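D-alanine--D-alanine ligase (PDB 5D8D) joins two D-alanine molecules at the expense of ATP to make the D-alanyl-D-alanine dipeptide needed for peptidoglycan and cell wall formation. Local coordinates at residues Leu32-Arg37 and Glu294-Ile299. Residues are numbered along the deposited sequence; the frame is centred on the assembly and turned at random.
Sequences LDALLR and ELCVAI
The sulfur of Cys296 meets the methyl group of Ala34, with SG 3.8 Å from CB, and no hydrogen bond runs between 32-37 and 294-299. Both CB atoms point toward the opposing helix. With chi1 at -69°, the Cys296 sulfur turns away from its carbonyl carbon, and this carries it out to Ala34. Leu35 reaches across with one branch: its CD2 methyl lies 3.8 Å from Cys296 CB and 4.0 Å from Cys296 C, so it packs against backbone as well as side chain. The same methyl lies 4.2 Å from Val297 N, and Val297 adds looser cover from the flank. The axes of 32-37 and 294-299 are nearly perpendicular (crossing angle -88°) and approach to 8.9 Å, with Leu35 and Cys296 closest in the backbone, CA to CA 6.6 Å. Helix 21-37 is the helix of a right-handed beta-alpha-beta crossover that links the parallel strands 9-13 and 41-45 of the Rossmann-like N-terminal domain; helix 292-301, from the C-terminal end of the ATP-grasp family region, returns to pack on it. Leu35 also touches Ala42 and Phe62 of the N-terminal sheet, and Ile299 reaches the same Phe62. At the C-terminal end of helix 21-37, Arg37 NH1 forms a salt bridge with OD1 of Asp293, one residue before 294-299.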
loop_
_atom_site.group_PDB
_atom_site.type_symbol
_atom_site.label_atom_id
_atom_site.label_comp_id
_atom_site.label_asym_id
_atom_site.label_seq_id
_atom_site.Cartn_x
_atom_site.Cartn_y
_atom_site.Cartn_z
ATOM N N LEU A 32 8.461 3.435 -26.233
ATOM C CA LEU A 32 7.633 3.872 -27.359
ATOM C C LEU A 32 8.186 3.415 -28.693
ATOM O O LEU A 32 7.480 2.792 -29.483
ATOM C CB LEU A 32 7.474 5.393 -27.347
ATOM C CG LEU A 32 6.509 6.003 -28.344
ATOM C CD1 LEU A 32 5.093 5.523 -28.085
ATOM C CD2 LEU A 32 6.570 7.504 -28.233
ATOM N N ASP A 33 9.464 3.702 -28.932
ATOM C CA ASP A 33 10.126 3.275 -30.169
ATOM C C ASP A 33 10.069 1.772 -30.386
ATOM O O ASP A 33 9.978 1.314 -31.520
ATOM C CB ASP A 33 11.598 3.728 -30.232
ATOM C CG ASP A 33 11.765 5.230 -30.488
ATOM O OD1 ASP A 33 10.931 5.841 -31.203
ATOM O OD2 ASP A 33 12.773 5.796 -29.988
ATOM N N ALA A 34 10.162 1.013 -29.318
ATOM C CA ALA A 34 10.169 -0.430 -29.416
ATOM C C ALA A 34 8.778 -0.965 -29.758
ATOM O O ALA A 34 8.628 -1.861 -30.602
ATOM C CB ALA A 34 10.688 -1.054 -28.107
ATOM N N LEU A 35 7.761 -0.436 -29.095
ATOM C CA LEU A 35 6.398 -0.872 -29.372
ATOM C C LEU A 35 6.052 -0.517 -30.799
ATOM O O LEU A 35 5.604 -1.385 -31.534
ATOM C CB LEU A 35 5.398 -0.278 -28.370
ATOM C CG LEU A 35 5.596 -0.756 -26.924
ATOM C CD1 LEU A 35 4.667 -0.012 -25.972
ATOM C CD2 LEU A 35 5.467 -2.283 -26.780
ATOM N N LEU A 36 6.364 0.709 -31.233
ATOM C CA LEU A 36 6.101 1.133 -32.639
ATOM C C LEU A 36 6.819 0.270 -33.687
ATOM O O LEU A 36 6.215 -0.143 -34.688
ATOM C CB LEU A 36 6.490 2.586 -32.833
ATOM C CG LEU A 36 5.611 3.609 -32.114
ATOM C CD1 LEU A 36 6.255 4.973 -32.050
ATOM C CD2 LEU A 36 4.267 3.729 -32.828
ATOM N N ARG A 37 8.088 -0.054 -33.467
ATOM C CA ARG A 37 8.779 -0.999 -34.383
ATOM C C ARG A 37 8.008 -2.292 -34.505
ATOM O O ARG A 37 8.039 -2.922 -35.548
ATOM C CB ARG A 37 10.147 -1.390 -33.861
ATOM C CG ARG A 37 11.269 -0.432 -34.176
ATOM C CD ARG A 37 12.433 -0.855 -33.293
ATOM N NE ARG A 37 13.191 0.317 -32.935
ATOM C CZ ARG A 37 13.743 0.555 -31.766
ATOM N NH1 ARG A 37 13.664 -0.333 -30.765
ATOM N NH2 ARG A 37 14.428 1.700 -31.620
ATOM N N GLU A 294 11.187 -7.320 -28.042
ATOM C CA GLU A 294 10.444 -8.500 -27.644
ATOM C C GLU A 294 10.104 -8.380 -26.165
ATOM O O GLU A 294 8.981 -8.638 -25.754
ATOM C CB GLU A 294 11.230 -9.790 -27.933
ATOM C CG GLU A 294 11.250 -10.204 -29.401
ATOM C CD GLU A 294 12.380 -11.164 -29.770
ATOM O OE1 GLU A 294 13.449 -11.215 -29.113
ATOM O OE2 GLU A 294 12.207 -11.882 -30.770
ATOM N N LEU A 295 11.068 -7.944 -25.372
ATOM C CA LEU A 295 10.835 -7.680 -23.959
ATOM C C LEU A 295 9.627 -6.732 -23.767
ATOM O O LEU A 295 8.766 -6.996 -22.919
ATOM C CB LEU A 295 12.110 -7.103 -23.311
ATOM C CG LEU A 295 11.994 -6.447 -21.956
ATOM C CD1 LEU A 295 11.456 -7.471 -20.968
ATOM C CD2 LEU A 295 13.333 -5.896 -21.510
ATOM N N CYS A 296 9.545 -5.671 -24.576
ATOM C CA CYS A 296 8.474 -4.702 -24.438
ATOM C C CYS A 296 7.142 -5.318 -24.808
ATOM O O CYS A 296 6.183 -5.164 -24.100
ATOM C CB CYS A 296 8.745 -3.444 -25.238
ATOM S SG CYS A 296 10.110 -2.440 -24.582
ATOM N N VAL A 297 7.070 -6.070 -25.883
ATOM C CA VAL A 297 5.823 -6.776 -26.177
ATOM C C VAL A 297 5.408 -7.746 -25.017
ATOM O O VAL A 297 4.234 -7.839 -24.643
ATOM C CB VAL A 297 5.920 -7.484 -27.538
ATOM C CG1 VAL A 297 4.789 -8.492 -27.744
ATOM C CG2 VAL A 297 5.885 -6.434 -28.648
ATOM N N ALA A 298 6.375 -8.428 -24.437
ATOM C CA ALA A 298 6.085 -9.407 -23.398
ATOM C C ALA A 298 5.584 -8.737 -22.103
ATOM O O ALA A 298 4.674 -9.250 -21.435
ATOM C CB ALA A 298 7.315 -10.274 -23.133
ATOM N N ILE A 299 6.170 -7.603 -21.738
ATOM C CA ILE A 299 5.635 -6.809 -20.646
ATOM C C ILE A 299 4.166 -6.430 -20.977
ATOM O O ILE A 299 3.270 -6.641 -20.179
ATOM C CB ILE A 299 6.527 -5.581 -20.350
ATOM C CG1 ILE A 299 7.856 -6.043 -19.741
ATOM C CG2 ILE A 299 5.854 -4.586 -19.400
ATOM C CD1 ILE A 299 9.001 -5.018 -19.804
#